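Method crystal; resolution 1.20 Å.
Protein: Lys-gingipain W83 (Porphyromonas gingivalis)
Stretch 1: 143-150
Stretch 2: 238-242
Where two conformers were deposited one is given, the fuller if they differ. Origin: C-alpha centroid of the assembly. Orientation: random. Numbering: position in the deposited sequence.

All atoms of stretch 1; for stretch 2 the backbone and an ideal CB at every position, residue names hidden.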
# COMPACT_ATOMS: atom_id res chain seq x y z
N THR A 143 1.69 -14.79 -10.07
CA THR A 143 2.28 -15.56 -11.19
C THR A 143 3.76 -15.85 -10.94
O THR A 143 4.44 -16.34 -11.85
CB THR A 143 2.09 -14.78 -12.50
OG1 THR A 143 2.72 -13.52 -12.34
CG2 THR A 143 0.64 -14.67 -12.91
N MET A 144 4.27 -15.59 -9.71
CA MET A 144 5.68 -15.87 -9.45
C MET A 144 5.92 -17.38 -9.41
O MET A 144 5.09 -18.13 -8.87
CB MET A 144 6.12 -15.20 -8.12
CG MET A 144 5.46 -15.75 -6.87
SD MET A 144 3.72 -15.24 -6.56
CE MET A 144 3.91 -13.52 -6.04
N PRO A 145 7.11 -17.82 -9.92
CA PRO A 145 7.45 -19.28 -9.87
C PRO A 145 7.97 -19.80 -8.51
O PRO A 145 8.05 -21.03 -8.31
CB PRO A 145 8.54 -19.42 -10.92
CG PRO A 145 9.23 -18.09 -10.95
CD PRO A 145 8.10 -17.06 -10.70
N ASP A 146 8.40 -18.90 -7.60
CA ASP A 146 8.85 -19.33 -6.26
C ASP A 146 7.94 -18.63 -5.23
O ASP A 146 8.43 -17.72 -4.55
CB ASP A 146 10.38 -19.05 -5.99
CG ASP A 146 10.81 -19.47 -4.57
OD1 ASP A 146 10.10 -20.25 -3.95
OD2 ASP A 146 11.90 -18.98 -4.08
N LYS A 147 6.77 -19.26 -4.93
CA LYS A 147 5.86 -18.64 -3.89
C LYS A 147 6.42 -18.81 -2.48
O LYS A 147 5.97 -18.08 -1.58
CB LYS A 147 4.44 -19.20 -4.02
CG LYS A 147 3.88 -18.85 -5.40
CD LYS A 147 2.53 -19.45 -5.63
CE LYS A 147 1.87 -18.89 -6.88
NZ LYS A 147 2.59 -19.22 -8.18
N SER A 148 7.41 -19.69 -2.28
CA SER A 148 7.96 -19.86 -0.93
C SER A 148 8.59 -18.55 -0.39
O SER A 148 8.70 -18.42 0.83
CB SER A 148 8.98 -20.99 -0.89
OG SER A 148 10.20 -20.60 -1.45
N TYR A 149 8.99 -17.63 -1.26
CA TYR A 149 9.60 -16.37 -0.78
C TYR A 149 8.58 -15.61 0.07
O TYR A 149 8.97 -14.77 0.88
CB TYR A 149 10.18 -15.53 -1.92
CG TYR A 149 9.25 -14.46 -2.47
CD1 TYR A 149 8.23 -14.78 -3.37
CD2 TYR A 149 9.39 -13.14 -2.09
CE1 TYR A 149 7.38 -13.81 -3.87
CE2 TYR A 149 8.54 -12.15 -2.57
CZ TYR A 149 7.54 -12.49 -3.47
OH TYR A 149 6.67 -11.56 -3.98
N LEU A 150 7.29 -15.82 -0.17
CA LEU A 150 6.23 -15.12 0.56
C LEU A 150 6.24 -15.51 2.04
O LEU A 150 5.68 -14.78 2.88
CB LEU A 150 4.87 -15.47 -0.06
CG LEU A 150 4.66 -14.95 -1.46
CD1 LEU A 150 3.35 -15.43 -2.03
CD2 LEU A 150 4.70 -13.42 -1.51
N UNK A 238 14.67 -11.25 -8.86
CA UNK A 238 13.73 -11.40 -9.95
C UNK A 238 12.60 -12.28 -9.49
O UNK A 238 12.81 -13.32 -8.86
CB UNK A 238 14.40 -11.98 -11.20
N UNK A 239 11.35 -11.84 -9.77
CA UNK A 239 10.12 -12.54 -9.46
C UNK A 239 9.86 -12.68 -7.96
O UNK A 239 8.97 -13.42 -7.58
CB UNK A 239 10.15 -13.93 -10.11
N UNK A 240 10.56 -11.90 -7.12
CA UNK A 240 10.39 -12.03 -5.66
C UNK A 240 10.26 -10.64 -5.04
O UNK A 240 11.13 -10.17 -4.28
CB UNK A 240 11.56 -12.79 -5.03
N UNK A 241 9.15 -9.96 -5.38
CA UNK A 241 8.99 -8.57 -5.03
C UNK A 241 8.37 -8.39 -3.67
O UNK A 241 7.44 -9.07 -3.26
CB UNK A 241 8.14 -7.86 -6.09
N UNK A 242 8.87 -7.36 -2.95
CA UNK A 242 8.46 -7.14 -1.56
C UNK A 242 7.80 -5.77 -1.34
O UNK A 242 7.93 -4.83 -2.15
CB UNK A 242 9.67 -7.27 -0.64

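At position 238 the ideal CB has nothing of stretch 1 within 5.5 Å. Stretch 1 therefore sets no demand here, and almost any side chain would do. The residue is K238. It makes no contact with stretch 1.

Position 239 lies beside M144, with the two CA atoms 5.6 Å apart. Its CA-to-CB bond points sideways, and the ideal CB is 3.8 Å from P145 CD. Phi and psi are 65° and 16°, a left-handed conformation that favours glycine, asparagine or aspartate. The proline ring offers carbon and no strong donor, so a small or short polar side chain would fit, and an acid would find no positive partner in stretch 1. The residue is D239. Its carboxylate lies beside the proline, with OD2 3.5 Å from P145 CD. The backbone carbonyl does more: D239 O lies 3.4 Å from M144 CB and accepts a hydrogen bond from a water, which in turn accepts one from D146 N. This water joins the two backbones where they do not bond directly.

Position 240 sits over the ring of Y149. Its CA is 3.6 Å from the centroid of the Y149 ring and 14° off the ring normal, a CH-pi contact made by the backbone and thus open to many residues. The ideal CB is 3.7 Å from Y149 CD2 and points sideways, so a side chain can pass the ring rather than run into it. The carboxylate of D146 nearby makes a long polar or basic side chain plausible, though an aliphatic one could also cover the ring. The residue is K240. Its aliphatic chain passes D146, with CD 4.2 Å from D146 OD2, but its end leads away and NZ is hydrogen-bonded elsewhere in the structure.

At position 241 CA-to-CB points away from stretch 1, and the ideal CB is 4.5 Å from Y149 OH. The backbone meets the tyrosine instead: Y149 OH donates a hydrogen bond of 2.7 Å to the carbonyl O of 241, near the ring plane. Any residue could supply that acceptor, so stretch 1 hardly restricts the side chain. The residue is Y241. Its ring turns back along its own stretch, where D239 N donates to Y241 OH at 2.9 Å. A second water accepts from Y241 N and donates to Y149 OH.

Position 242 points sideways, its ideal CB 5.4 Å from Y149 CE2. Stretch 1 leaves the choice open. The residue is F242, whose ring leads away.

Stretch 2, residues 238-242: KDKYF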
# COMPACT_ATOMS: atom_id res chain seq x y z
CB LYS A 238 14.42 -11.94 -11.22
CG LYS A 238 13.45 -12.16 -12.39
CD LYS A 238 14.17 -12.52 -13.69
CE LYS A 238 13.19 -13.01 -14.73
NZ LYS A 238 13.87 -13.40 -15.99
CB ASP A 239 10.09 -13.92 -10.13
CG ASP A 239 10.13 -13.95 -11.65
OD1 ASP A 239 9.81 -12.94 -12.28
OD2 ASP A 239 10.53 -14.98 -12.20
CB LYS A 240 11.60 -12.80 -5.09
CG LYS A 240 11.59 -14.29 -5.55
CD LYS A 240 12.81 -15.03 -5.01
CE LYS A 240 14.11 -14.55 -5.60
NZ LYS A 240 15.27 -15.52 -5.40
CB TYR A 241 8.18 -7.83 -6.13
CG TYR A 241 8.76 -8.15 -7.49
CD1 TYR A 241 10.12 -7.95 -7.75
CD2 TYR A 241 7.99 -8.78 -8.46
CE1 TYR A 241 10.69 -8.37 -8.95
CE2 TYR A 241 8.55 -9.18 -9.69
CZ TYR A 241 9.90 -8.97 -9.92
OH TYR A 241 10.52 -9.37 -11.09
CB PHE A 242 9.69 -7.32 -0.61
CG PHE A 242 10.95 -6.58 -1.03
CD1 PHE A 242 11.11 -5.21 -0.80
CD2 PHE A 242 12.02 -7.28 -1.59
CE1 PHE A 242 12.27 -4.56 -1.20
CE2 PHE A 242 13.17 -6.64 -1.96
CZ PHE A 242 13.31 -5.30 -1.75
O HOH W 1 9.37 -16.32 -7.55
O HOH W 2 6.96 -11.50 -6.78
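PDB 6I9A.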